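Local coordinates for beta-N-acetylglucosaminidase-like protein Glycoside hydrolase family 20 (Flavobacterium johnsoniae, PDB 6YHH), which probably cleaves terminal N-acetylglucosamine residues from chitin oligosaccharides, as a family 20 beta-N-acetylhexosaminidase, at residues A[7-10]-A[11-15]; A[201-204]-A[205-209]; A[448-452]-A[453-457]; A[496-499]-A[500-503]; A[611-614]-A[615-618]. All coordinates share one frame; numbering follows the deposited sequence.

Interaction 1. Residues A[7-10]-A[11-15]; sequences LNLM and PWPQN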
loop_
_atom_site.group_PDB
_atom_site.type_symbol
_atom_site.label_atom_id
_atom_site.label_comp_id
_atom_site.label_asym_id
_atom_site.label_seq_id
_atom_site.Cartn_x
_atom_site.Cartn_y
_atom_site.Cartn_z
ATOM N N LEU A 7 -24.895 5.076 17.419
ATOM C CA LEU A 7 -23.461 5.318 17.521
ATOM C C LEU A 7 -22.688 4.090 17.068
ATOM O O LEU A 7 -22.870 2.981 17.616
ATOM C CB LEU A 7 -23.033 5.739 18.942
ATOM C CG LEU A 7 -23.754 7.026 19.525
ATOM C CD1 LEU A 7 -23.113 7.312 20.885
ATOM C CD2 LEU A 7 -23.699 8.217 18.579
ATOM N N ASN A 8 -21.717 4.341 16.190
ATOM C CA ASN A 8 -20.850 3.235 15.734
ATOM C C ASN A 8 -19.551 3.137 16.438
ATOM O O ASN A 8 -18.469 3.339 15.867
ATOM C CB ASN A 8 -20.745 3.277 14.218
ATOM C CG ASN A 8 -22.122 3.147 13.573
ATOM O OD1 ASN A 8 -22.849 2.214 13.875
ATOM N ND2 ASN A 8 -22.469 4.084 12.685
ATOM N N LEU A 9 -19.643 2.785 17.735
ATOM C CA LEU A 9 -18.464 2.704 18.610
ATOM C C LEU A 9 -18.042 1.269 18.691
ATOM O O LEU A 9 -18.889 0.384 18.901
ATOM C CB LEU A 9 -18.738 3.204 20.043
ATOM C CG LEU A 9 -19.388 4.581 20.104
ATOM C CD1 LEU A 9 -19.647 5.044 21.554
ATOM C CD2 LEU A 9 -18.593 5.628 19.325
ATOM N N MET A 10 -16.734 0.973 18.616
ATOM C CA MET A 10 -16.268 -0.400 18.676
ATOM C C MET A 10 -14.771 -0.329 19.058
ATOM O O MET A 10 -14.015 0.372 18.380
ATOM C CB MET A 10 -16.379 -1.154 17.357
ATOM C CG MET A 10 -16.065 -2.623 17.509
ATOM S SD MET A 10 -16.293 -3.580 15.970
ATOM C CE MET A 10 -18.023 -3.294 15.590
ATOM N N PRO A 11 -14.322 -0.969 20.148
ATOM C CA PRO A 11 -15.190 -1.668 21.127
ATOM C C PRO A 11 -16.277 -0.754 21.734
ATOM O O PRO A 11 -16.005 0.417 22.004
ATOM C CB PRO A 11 -14.199 -2.059 22.213
ATOM C CG PRO A 11 -12.869 -2.129 21.517
ATOM C CD PRO A 11 -12.885 -0.989 20.546
ATOM N N TRP A 12 -17.455 -1.341 21.984
ATOM C CA TRP A 12 -18.520 -0.610 22.690
ATOM C C TRP A 12 -18.019 -0.242 24.100
ATOM O O TRP A 12 -17.517 -1.150 24.837
ATOM C CB TRP A 12 -19.750 -1.469 22.787
ATOM C CG TRP A 12 -20.890 -0.638 23.294
ATOM C CD1 TRP A 12 -21.404 -0.649 24.573
ATOM C CD2 TRP A 12 -21.545 0.414 22.602
ATOM N NE1 TRP A 12 -22.354 0.340 24.712
ATOM C CE2 TRP A 12 -22.498 0.988 23.501
ATOM C CE3 TRP A 12 -21.483 0.909 21.276
ATOM C CZ2 TRP A 12 -23.350 2.046 23.120
ATOM C CZ3 TRP A 12 -22.337 1.937 20.902
ATOM C CH2 TRP A 12 -23.270 2.505 21.825
ATOM N N PRO A 13 -18.055 1.064 24.448
ATOM C CA PRO A 13 -17.470 1.460 25.730
ATOM C C PRO A 13 -18.274 0.956 26.949
ATOM O O PRO A 13 -19.464 0.606 26.847
ATOM C CB PRO A 13 -17.501 2.955 25.687
ATOM C CG PRO A 13 -17.463 3.303 24.195
ATOM C CD PRO A 13 -18.348 2.235 23.621
ATOM N N GLN A 14 -17.598 0.892 28.079
ATOM C CA GLN A 14 -18.147 0.299 29.317
ATOM C C GLN A 14 -19.365 1.146 29.796
ATOM O O GLN A 14 -20.334 0.602 30.352
ATOM C CB GLN A 14 -17.104 0.208 30.446
ATOM C CG GLN A 14 -15.877 -0.700 30.195
ATOM C CD GLN A 14 -16.198 -2.183 30.135
ATOM O OE1 GLN A 14 -17.282 -2.664 30.593
ATOM N NE2 GLN A 14 -15.270 -2.938 29.503
ATOM N N ASN A 15 -19.315 2.427 29.567
ATOM C CA ASN A 15 -20.411 3.355 29.953
ATOM C C ASN A 15 -20.591 4.369 28.869
ATOM O O ASN A 15 -19.608 5.039 28.478
ATOM C CB ASN A 15 -20.084 4.101 31.250
ATOM C CG ASN A 15 -19.781 3.179 32.410
ATOM O OD1 ASN A 15 -18.628 2.802 32.699
ATOM N ND2 ASN A 15 -20.809 2.768 33.039
#
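Leu9 and Trp12 meet across a sharp turn built round the cis peptide bond between Met10 and Pro11, in the approach to strand 15-19 of the small N-terminal domain. Leu9 carries the contact and can be traced outward. Its CB sits in the angle between two partners, 3.8 Å from Trp12 CE3 and 3.7 Å from Pro13 CD. Leu9 CG, set anti to the carbonyl carbon (chi1 -51°), continues along the indole and lies 4.0 Å from Trp12 CZ3. The tip then leaves the ring: CD1 rests on the proline, with Leu9 CD1 3.7 Å from Pro13 CD, the two side chains crossing nearly at right angles. Pro13 CD in turn covers one face of the indole toward its rim, so leucine, tryptophan and proline form one compact apolar cluster inside the bend.

The backbone here ties two domains together. Leu9 O bonds Arg490 and Trp12 N bonds Glu473, both from the region of the catalytic barrel and the helices after it, whereas Met10 O takes a bond from Gln122 of the N-terminal domain. On the indole's six-membered side, Leu7 O comes in at the ring edge, in its plane, 3.5 Å from Trp12 CZ3.

Interaction 2. Residues A[201-204]-A[205-209]; sequences LASD and GLYYT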
loop_
_atom_site.group_PDB
_atom_site.type_symbol
_atom_site.label_atom_id
_atom_site.label_comp_id
_atom_site.label_asym_id
_atom_site.label_seq_id
_atom_site.Cartn_x
_atom_site.Cartn_y
_atom_site.Cartn_z
ATOM N N LEU A 201 20.894 -18.641 4.471
ATOM C CA LEU A 201 20.415 -19.962 4.086
ATOM C C LEU A 201 18.942 -20.214 4.419
ATOM O O LEU A 201 18.381 -21.155 3.899
ATOM C CB LEU A 201 21.250 -21.049 4.759
ATOM C CG LEU A 201 22.751 -21.049 4.386
ATOM C CD1 LEU A 201 23.428 -22.155 5.132
ATOM C CD2 LEU A 201 22.955 -21.152 2.874
ATOM N N ALA A 202 18.368 -19.429 5.320
ATOM C CA ALA A 202 17.029 -19.770 5.862
ATOM C C ALA A 202 16.008 -18.643 5.684
ATOM O O ALA A 202 14.974 -18.661 6.403
ATOM C CB ALA A 202 17.146 -20.186 7.342
ATOM N N SER A 203 16.279 -17.653 4.843
ATOM C CA SER A 203 15.364 -16.502 4.687
ATOM C C SER A 203 14.893 -16.161 3.262
ATOM O O SER A 203 13.979 -15.362 3.117
ATOM C CB SER A 203 15.939 -15.188 5.250
ATOM O OG SER A 203 16.916 -14.652 4.374
ATOM N N ASP A 204 15.569 -16.663 2.235
ATOM C CA ASP A 204 15.355 -16.248 0.823
ATOM C C ASP A 204 15.571 -14.743 0.661
ATOM O O ASP A 204 15.096 -14.113 -0.282
ATOM C CB ASP A 204 13.934 -16.604 0.320
ATOM C CG ASP A 204 13.650 -18.070 0.307
ATOM O OD1 ASP A 204 14.473 -18.851 -0.222
ATOM O OD2 ASP A 204 12.547 -18.447 0.823
ATOM N N GLY A 205 16.334 -14.159 1.560
ATOM C CA GLY A 205 16.534 -12.688 1.537
ATOM C C GLY A 205 15.439 -11.833 2.072
ATOM O O GLY A 205 15.533 -10.610 1.938
ATOM N N LEU A 206 14.443 -12.476 2.701
ATOM C CA LEU A 206 13.218 -11.789 3.185
ATOM C C LEU A 206 13.297 -11.806 4.719
ATOM O O LEU A 206 13.209 -12.877 5.339
ATOM C CB LEU A 206 12.004 -12.559 2.691
ATOM C CG LEU A 206 11.772 -12.594 1.209
ATOM C CD1 LEU A 206 10.616 -13.503 0.864
ATOM C CD2 LEU A 206 11.551 -11.201 0.677
ATOM N N TYR A 207 13.533 -10.629 5.334
ATOM C CA TYR A 207 13.741 -10.518 6.750
ATOM C C TYR A 207 13.685 -9.067 7.185
ATOM O O TYR A 207 13.793 -8.166 6.356
ATOM C CB TYR A 207 15.091 -11.180 7.241
ATOM C CG TYR A 207 16.325 -10.510 6.639
ATOM C CD1 TYR A 207 16.787 -10.900 5.369
ATOM C CD2 TYR A 207 17.002 -9.547 7.302
ATOM C CE1 TYR A 207 17.870 -10.274 4.780
ATOM C CE2 TYR A 207 18.109 -8.920 6.717
ATOM C CZ TYR A 207 18.538 -9.304 5.495
ATOM O OH TYR A 207 19.651 -8.712 4.951
ATOM N N TYR A 208 13.480 -8.895 8.477
ATOM C CA TYR A 208 13.533 -7.567 9.084
ATOM C C TYR A 208 14.942 -7.300 9.608
ATOM O O TYR A 208 15.541 -8.159 10.280
ATOM C CB TYR A 208 12.639 -7.447 10.241
ATOM C CG TYR A 208 11.195 -7.859 9.918
ATOM C CD1 TYR A 208 10.370 -7.021 9.199
ATOM C CD2 TYR A 208 10.684 -9.064 10.378
ATOM C CE1 TYR A 208 9.062 -7.436 8.889
ATOM C CE2 TYR A 208 9.371 -9.438 10.122
ATOM C CZ TYR A 208 8.574 -8.589 9.417
ATOM O OH TYR A 208 7.255 -9.007 9.164
ATOM N N THR A 209 15.479 -6.135 9.259
ATOM C CA THR A 209 16.771 -5.770 9.849
ATOM C C THR A 209 16.598 -5.460 11.319
ATOM O O THR A 209 15.530 -5.157 11.798
ATOM C CB THR A 209 17.451 -4.583 9.144
ATOM O OG1 THR A 209 16.745 -3.357 9.460
ATOM C CG2 THR A 209 17.527 -4.759 7.694
#
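Ser203 and Gly205 are joined at the close-packed end of this contact. The Ser203 hydroxyl stands between its own backbone N and carbonyl carbon (chi1 76°), which swings OG back over the chain to accept a bond from Gly205 N at 2.9 Å, bent to 136°. The same OG donates to Ile199 O, back in helix 197-202, so it is gripped from two directions. A second bond runs from Leu206 N to Ser203 O at 3.0 Å.

This backbone bond closes a type I' beta turn from Ser203 to Leu206, and the OG bond forms an ST turn within it, in the loop between helix 197-202 and helix 210-222 of the catalytic domain. An alanine at Ser203 is likely to leave Gly205 N and Ile199 O without their shared partner and let the mouth of the turn move more freely. Asp204 is held from outside the turn: its carboxylate is salt-bridged to Arg275, and the side chain packs on Phe64 of the second subunit.

The outer side is much looser. Gly205 lies exposed at the bend, with a positive phi of 78°, and Tyr207 only brushes the serine, its CD1 lying 3.9 Å from Ser203 OG.

Interaction 3. Residues A[448-452]-A[453-457]; sequences ATMWT and ELATP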
loop_
_atom_site.group_PDB
_atom_site.type_symbol
_atom_site.label_atom_id
_atom_site.label_comp_id
_atom_site.label_asym_id
_atom_site.label_seq_id
_atom_site.Cartn_x
_atom_site.Cartn_y
_atom_site.Cartn_z
ATOM N N ALA A 448 -5.967 -12.743 18.385
ATOM C CA ALA A 448 -6.274 -13.210 16.995
ATOM C C ALA A 448 -4.956 -13.651 16.387
ATOM O O ALA A 448 -3.929 -12.929 16.552
ATOM C CB ALA A 448 -6.900 -12.102 16.186
ATOM N N THR A 449 -4.954 -14.788 15.699
ATOM C CA THR A 449 -3.729 -15.294 15.096
ATOM C C THR A 449 -3.817 -15.319 13.584
ATOM O O THR A 449 -4.519 -16.134 13.013
ATOM C CB THR A 449 -3.346 -16.713 15.546
ATOM O OG1 THR A 449 -4.422 -17.648 15.228
ATOM C CG2 THR A 449 -3.059 -16.755 17.025
ATOM N N MET A 450 -3.089 -14.436 12.922
ATOM C CA MET A 450 -3.019 -14.429 11.459
ATOM C C MET A 450 -1.833 -15.192 10.916
ATOM O O MET A 450 -0.752 -14.628 10.635
ATOM C CB MET A 450 -3.015 -13.036 10.857
ATOM C CG MET A 450 -3.214 -13.089 9.326
ATOM S SD MET A 450 -4.762 -13.877 8.841
ATOM C CE MET A 450 -4.311 -14.357 7.167
ATOM N N TRP A 451 -2.013 -16.498 10.845
ATOM C CA TRP A 451 -1.130 -17.422 10.144
ATOM C C TRP A 451 -1.170 -17.108 8.626
ATOM O O TRP A 451 -2.231 -16.786 8.092
ATOM C CB TRP A 451 -1.474 -18.834 10.410
ATOM C CG TRP A 451 -1.522 -19.181 11.857
ATOM C CD1 TRP A 451 -2.629 -19.272 12.643
ATOM C CD2 TRP A 451 -0.406 -19.254 12.745
ATOM N NE1 TRP A 451 -2.270 -19.498 13.971
ATOM C CE2 TRP A 451 -0.914 -19.432 14.052
ATOM C CE3 TRP A 451 0.948 -19.162 12.566
ATOM C CZ2 TRP A 451 -0.079 -19.660 15.152
ATOM C CZ3 TRP A 451 1.779 -19.383 13.640
ATOM C CH2 TRP A 451 1.286 -19.612 14.907
ATOM N N THR A 452 -0.002 -17.146 7.964
ATOM C CA THR A 452 0.084 -16.630 6.578
ATOM C C THR A 452 0.415 -17.618 5.479
ATOM O O THR A 452 0.788 -17.184 4.381
ATOM C CB THR A 452 0.992 -15.403 6.528
ATOM O OG1 THR A 452 2.324 -15.725 6.984
ATOM C CG2 THR A 452 0.457 -14.262 7.302
ATOM N N GLU A 453 0.091 -18.899 5.669
ATOM C CA GLU A 453 0.188 -19.849 4.565
ATOM C C GLU A 453 -0.492 -19.351 3.314
ATOM O O GLU A 453 0.046 -19.535 2.187
ATOM C CB GLU A 453 -0.432 -21.168 4.893
ATOM C CG GLU A 453 0.269 -22.000 5.975
ATOM C CD GLU A 453 -0.071 -21.751 7.396
ATOM O OE1 GLU A 453 -0.592 -20.647 7.730
ATOM O OE2 GLU A 453 0.133 -22.734 8.183
ATOM N N LEU A 454 -1.706 -18.762 3.476
ATOM C CA LEU A 454 -2.537 -18.410 2.392
ATOM C C LEU A 454 -2.849 -16.899 2.296
ATOM O O LEU A 454 -3.914 -16.527 1.805
ATOM C CB LEU A 454 -3.862 -19.200 2.431
ATOM C CG LEU A 454 -3.717 -20.732 2.515
ATOM C CD1 LEU A 454 -5.083 -21.474 2.700
ATOM C CD2 LEU A 454 -2.913 -21.305 1.308
ATOM N N ALA A 455 -1.944 -16.082 2.794
ATOM C CA ALA A 455 -2.089 -14.617 2.725
ATOM C C ALA A 455 -0.769 -13.984 2.368
ATOM O O ALA A 455 0.183 -14.053 3.120
ATOM C CB ALA A 455 -2.617 -14.083 4.004
ATOM N N THR A 456 -0.781 -13.253 1.282
ATOM C CA THR A 456 0.386 -12.462 0.844
ATOM C C THR A 456 0.298 -11.106 1.469
ATOM O O THR A 456 -0.716 -10.756 2.055
ATOM C CB THR A 456 0.324 -12.291 -0.673
ATOM O OG1 THR A 456 -0.944 -11.669 -0.994
ATOM C CG2 THR A 456 0.429 -13.662 -1.384
ATOM N N PRO A 457 1.331 -10.296 1.299
ATOM C CA PRO A 457 1.173 -8.888 1.757
ATOM C C PRO A 457 0.013 -8.182 1.122
ATOM O O PRO A 457 -0.531 -7.252 1.724
ATOM C CB PRO A 457 2.478 -8.231 1.294
ATOM C CG PRO A 457 3.417 -9.381 1.345
ATOM C CD PRO A 457 2.715 -10.598 0.884
HETATM O O HOH W 1 -3.244 -18.235 5.940
#
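Bends at chi2 bring Met450 forward to Ala455 and Glu453 back to Trp451. Met450 starts with CG anti to its backbone N (chi1 -169°), then kinks at chi2 (59°), which carries its methyl CE to within 3.6 Å of Ala455 CB. Glu453 kinks likewise at chi2 (86°), and its carboxylate curls back until OE1 lies 3.4 Å from Trp451 CB. The setting is the C-terminal end of strand 443-450, the last strand of the TIM barrel, pairing with the first strand 146-152, where the active sites of such barrels lie.

Past the strand, the chain reverses through a type I beta turn from Thr452 to Ala455. Its closing bond, Ala455 N to Thr452 O, is straight but weak at 3.3 Å. Thr452 is held further by its surroundings: OG1 bonds Asp152 O, and the carbonyl O also accepts from His156.

The carboxylate of Glu453 probably faces the substrate pocket. Its OE2 bonds a Tris molecule, likely from the crystallisation liquor, and its side chain is about 7 Å at nearest from that of Glu317, the predicted proton donor. The indole of Trp451 extends to the same side as the carboxylate and meets His181 edge to face, consistent with both lining the pocket. A water links the residue before the turn to its inside, donating to Trp451 O at 2.8 Å and accepting from Leu454 N at 3.0 Å.

Interaction 4. Residues A[496-499]-A[500-503]; sequences FRLE and ELGL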
loop_
_atom_site.group_PDB
_atom_site.type_symbol
_atom_site.label_atom_id
_atom_site.label_comp_id
_atom_site.label_asym_id
_atom_site.label_seq_id
_atom_site.Cartn_x
_atom_site.Cartn_y
_atom_site.Cartn_z
ATOM N N PHE A 496 -14.695 0.695 7.193
ATOM C CA PHE A 496 -14.465 1.804 6.285
ATOM C C PHE A 496 -13.420 2.770 6.790
ATOM O O PHE A 496 -12.455 3.090 6.065
ATOM C CB PHE A 496 -15.796 2.455 6.064
ATOM C CG PHE A 496 -15.800 3.923 5.738
ATOM C CD1 PHE A 496 -15.137 4.410 4.653
ATOM C CD2 PHE A 496 -16.648 4.779 6.418
ATOM C CE1 PHE A 496 -15.156 5.738 4.345
ATOM C CE2 PHE A 496 -16.740 6.151 6.112
ATOM C CZ PHE A 496 -16.010 6.624 5.024
ATOM N N ARG A 497 -13.528 3.202 8.047
ATOM C CA ARG A 497 -12.590 4.203 8.568
ATOM C C ARG A 497 -11.169 3.704 8.740
ATOM O O ARG A 497 -10.227 4.479 8.764
ATOM C CB ARG A 497 -13.163 4.891 9.795
ATOM C CG ARG A 497 -14.361 5.779 9.477
ATOM C CD ARG A 497 -14.047 6.918 8.480
ATOM N NE ARG A 497 -15.204 7.851 8.398
ATOM C CZ ARG A 497 -15.257 8.843 7.516
ATOM N NH1 ARG A 497 -14.240 9.045 6.673
ATOM N NH2 ARG A 497 -16.341 9.615 7.420
ATOM N N LEU A 498 -10.981 2.369 8.834
ATOM C CA LEU A 498 -9.628 1.849 8.862
ATOM C C LEU A 498 -8.872 2.161 7.560
ATOM O O LEU A 498 -7.620 2.165 7.574
ATOM C CB LEU A 498 -9.610 0.330 9.154
ATOM C CG LEU A 498 -10.082 -0.176 10.489
ATOM C CD1 LEU A 498 -10.200 -1.689 10.459
ATOM C CD2 LEU A 498 -9.090 0.240 11.571
ATOM N N GLU A 499 -9.582 2.461 6.473
ATOM C CA GLU A 499 -8.879 2.704 5.210
ATOM C C GLU A 499 -7.985 3.905 5.263
ATOM O O GLU A 499 -6.990 3.983 4.533
ATOM C CB GLU A 499 -9.840 2.872 4.048
ATOM C CG GLU A 499 -10.592 1.610 3.620
ATOM C CD GLU A 499 -11.243 1.765 2.290
ATOM O OE1 GLU A 499 -12.075 2.653 2.152
ATOM O OE2 GLU A 499 -10.762 1.052 1.368
ATOM N N GLU A 500 -8.299 4.867 6.141
ATOM C CA GLU A 500 -7.428 6.014 6.263
ATOM C C GLU A 500 -6.059 5.697 6.816
ATOM O O GLU A 500 -5.172 6.518 6.700
ATOM C CB GLU A 500 -8.091 7.133 7.093
ATOM C CG GLU A 500 -8.079 6.841 8.587
ATOM C CD GLU A 500 -9.038 7.684 9.430
ATOM O OE1 GLU A 500 -9.902 8.384 8.857
ATOM O OE2 GLU A 500 -8.915 7.548 10.673
ATOM N N LEU A 501 -5.911 4.533 7.416
ATOM C CA LEU A 501 -4.650 4.104 7.976
ATOM C C LEU A 501 -3.878 3.213 6.957
ATOM O O LEU A 501 -2.822 2.670 7.271
ATOM C CB LEU A 501 -4.945 3.262 9.244
ATOM C CG LEU A 501 -5.739 4.023 10.302
ATOM C CD1 LEU A 501 -6.116 3.096 11.467
ATOM C CD2 LEU A 501 -5.057 5.286 10.752
ATOM N N GLY A 502 -4.371 3.122 5.733
ATOM C CA GLY A 502 -3.714 2.358 4.670
ATOM C C GLY A 502 -4.162 0.930 4.555
ATOM O O GLY A 502 -3.680 0.183 3.688
ATOM N N LEU A 503 -5.081 0.495 5.407
ATOM C CA LEU A 503 -5.489 -0.918 5.348
ATOM C C LEU A 503 -6.125 -1.245 4.011
ATOM O O LEU A 503 -6.883 -0.453 3.428
ATOM C CB LEU A 503 -6.478 -1.276 6.532
ATOM C CG LEU A 503 -5.827 -1.610 7.894
ATOM C CD1 LEU A 503 -4.668 -2.529 7.974
ATOM C CD2 LEU A 503 -5.170 -0.330 8.396
HETATM O O HOH W 2 -11.525 8.081 6.600
HETATM O O HOH W 3 -6.418 2.191 2.522
HETATM O O HOH W 4 -9.041 -0.912 1.726
#
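Three backbone bonds link the end of helix 484-497 to the residues that follow: Glu500 N to Arg497 O (3.3 Å), Leu501 N to Leu498 O (2.9 Å) and Gly502 N to Glu499 O (3.0 Å). Each joins residue i+3 to residue i, the pattern of a 3-10 turn. Gly502, at a positive phi of 92°, then turns the chain away.

Waters bridge several of the other polar groups. Arg497 NH1 and Glu500 OE1 are 4.9 Å apart, so they meet through one water, which lies in the guanidinium plane. Leu503 O receives two others: one also donates to Glu499 O, the other to Glu499 OE2 at 2.6 Å. Both oxygens of Glu500 have salt-bridge partners, OE1 with Arg55 and OE2 with Arg51; OE1 also accepts from the water. Glu499 OE1 pairs with Arg514 of the second subunit and Arg497 NH1 bonds Asn515 there, so both side chains reach across the subunit interface.

The apolar side is modest: Leu498 CD2 lies 4.1 Å from Leu501 CD1, and Leu498 CB lies 4.4 Å from Leu503 CB. These leucines lie against helix 160-172 of the barrel, while Arg497, Glu500 and Leu501 meet helix 40-56 of the N-terminal domain.

Interaction 5. Residues A[611-614]-A[615-618]; sequences PLVQ and PILP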
loop_
_atom_site.group_PDB
_atom_site.type_symbol
_atom_site.label_atom_id
_atom_site.label_comp_id
_atom_site.label_asym_id
_atom_site.label_seq_id
_atom_site.Cartn_x
_atom_site.Cartn_y
_atom_site.Cartn_z
ATOM N N PRO A 611 -9.443 -15.580 -19.173
ATOM C CA PRO A 611 -9.342 -16.924 -18.747
ATOM C C PRO A 611 -9.560 -17.131 -17.249
ATOM O O PRO A 611 -9.957 -18.248 -16.853
ATOM C CB PRO A 611 -7.911 -17.355 -19.207
ATOM C CG PRO A 611 -7.634 -16.462 -20.387
ATOM C CD PRO A 611 -8.284 -15.141 -19.976
ATOM N N LEU A 612 -9.167 -16.142 -16.409
ATOM C CA LEU A 612 -9.296 -16.345 -14.974
ATOM C C LEU A 612 -10.760 -16.293 -14.490
ATOM O O LEU A 612 -11.027 -16.526 -13.323
ATOM C CB LEU A 612 -8.445 -15.348 -14.194
ATOM C CG LEU A 612 -6.939 -15.400 -14.492
ATOM C CD1 LEU A 612 -6.260 -14.363 -13.656
ATOM C CD2 LEU A 612 -6.377 -16.725 -14.289
ATOM N N VAL A 613 -11.710 -15.983 -15.372
ATOM C CA VAL A 613 -13.128 -16.099 -15.057
ATOM C C VAL A 613 -13.638 -17.548 -15.252
ATOM O O VAL A 613 -14.594 -17.981 -14.633
ATOM C CB VAL A 613 -13.922 -15.050 -15.877
ATOM C CG1 VAL A 613 -15.426 -15.278 -15.724
ATOM C CG2 VAL A 613 -13.586 -13.613 -15.436
ATOM N N GLN A 614 -12.929 -18.336 -16.053
ATOM C CA GLN A 614 -13.363 -19.696 -16.338
ATOM C C GLN A 614 -13.599 -20.553 -15.091
ATOM O O GLN A 614 -14.564 -21.287 -15.014
ATOM C CB GLN A 614 -12.377 -20.399 -17.286
ATOM C CG GLN A 614 -12.303 -19.791 -18.697
ATOM C CD GLN A 614 -13.604 -19.939 -19.539
ATOM O OE1 GLN A 614 -14.342 -20.907 -19.386
ATOM N NE2 GLN A 614 -13.815 -19.037 -20.458
ATOM N N PRO A 615 -12.717 -20.441 -14.086
ATOM C CA PRO A 615 -12.980 -21.307 -12.901
ATOM C C PRO A 615 -14.251 -20.985 -12.135
ATOM O O PRO A 615 -14.730 -21.841 -11.410
ATOM C CB PRO A 615 -11.756 -21.105 -12.028
ATOM C CG PRO A 615 -10.694 -20.571 -12.942
ATOM C CD PRO A 615 -11.388 -19.798 -14.042
ATOM N N ILE A 616 -14.786 -19.779 -12.284
ATOM C CA ILE A 616 -15.963 -19.473 -11.543
ATOM C C ILE A 616 -17.226 -19.699 -12.336
ATOM O O ILE A 616 -18.296 -19.787 -11.745
ATOM C CB ILE A 616 -16.027 -18.087 -10.924
ATOM C CG1 ILE A 616 -15.946 -17.034 -11.922
ATOM C CG2 ILE A 616 -14.898 -17.979 -9.892
ATOM C CD1 ILE A 616 -16.132 -15.632 -11.317
ATOM N N LEU A 617 -17.101 -19.820 -13.645
ATOM C CA LEU A 617 -18.334 -19.993 -14.476
ATOM C C LEU A 617 -19.201 -21.165 -14.027
ATOM O O LEU A 617 -20.436 -21.076 -14.059
ATOM C CB LEU A 617 -17.964 -20.103 -15.986
ATOM C CG LEU A 617 -17.429 -18.818 -16.637
ATOM C CD1 LEU A 617 -17.220 -19.107 -18.094
ATOM C CD2 LEU A 617 -18.311 -17.581 -16.407
ATOM N N PRO A 618 -18.620 -22.329 -13.658
ATOM C CA PRO A 618 -19.517 -23.422 -13.303
ATOM C C PRO A 618 -20.363 -23.093 -12.076
ATOM O O PRO A 618 -21.551 -23.498 -11.962
ATOM C CB PRO A 618 -18.564 -24.581 -12.987
ATOM C CG PRO A 618 -17.341 -24.247 -13.852
ATOM C CD PRO A 618 -17.210 -22.765 -13.744
#
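Val613 and Gln614 offer their carbonyls to Ile616 and Leu617, closing the turn that leads into helix 617-634. Among the hydrogen bonds, Ile616 N to Val613 O is the shortest, at 3.0 Å. Leu617 N is shared: it donates to Gln614 O at 3.2 Å and, weakly, to Val613 O at 3.3 Å. Val613 O therefore receives two N-H groups.

The prolines make contacts of another kind, since they bring no N-H. Pro615 CD lies 3.4 Å from Leu612 O, and Pro618 CD lies 3.3 Å from Gln614 O, each ring carbon set against a carbonyl.

Apolar packing centres on Leu617. Its CD2 meets Val613 CG1 at 3.8 Å, the two side chains crossing at a slant; Val613 CG1 is anti to its backbone N (chi1 172°), which directs it there. The other methyl, Leu617 CD1, lies 3.6 Å from Gln614 OE1, beside the amide of a side chain bent at chi2. The amide's NE2 is taken by Ser128 O of the second subunit, and Leu617 also rests on Leu603 and Ser607 of helix 583-607. A glycine in place of Leu617 would probably uncover Val613 CG1 and open a gap against helix 583-607, leaving the Gln614 amide less steadied.

With Pro611, Pro615 and Pro618, three of the eight residues lack an N-H, and Ile616 and Leu617 supply the donors across the turn. The prolines probably restrict the backbone, alongside three bonds from two N-H groups and the methyl packing.

Overall arrangement
All five contacts are local, each closing a short turn within one unbroken run of chain, and they follow one another in series, none nesting or crossing. Interaction 1 comes first, leading into the N-terminal domain yet packing against helices 467-476 and 484-497. Interaction 2 lies in the loop between helices 197-202 and 210-222. Interaction 3 ends the last barrel strand near the predicted catalytic acid; the centres of interactions 2 and 3 are 18 Å apart. Interaction 4 ends helix 484-497, the helix on which Asn8 and Met10 of interaction 1 pack; interactions 1 and 4 approach within about 8 Å at nearest atoms. Interaction 5 lies farther out, in the C-terminal helices. Interactions 2, 4 and 5 also touch the second subunit.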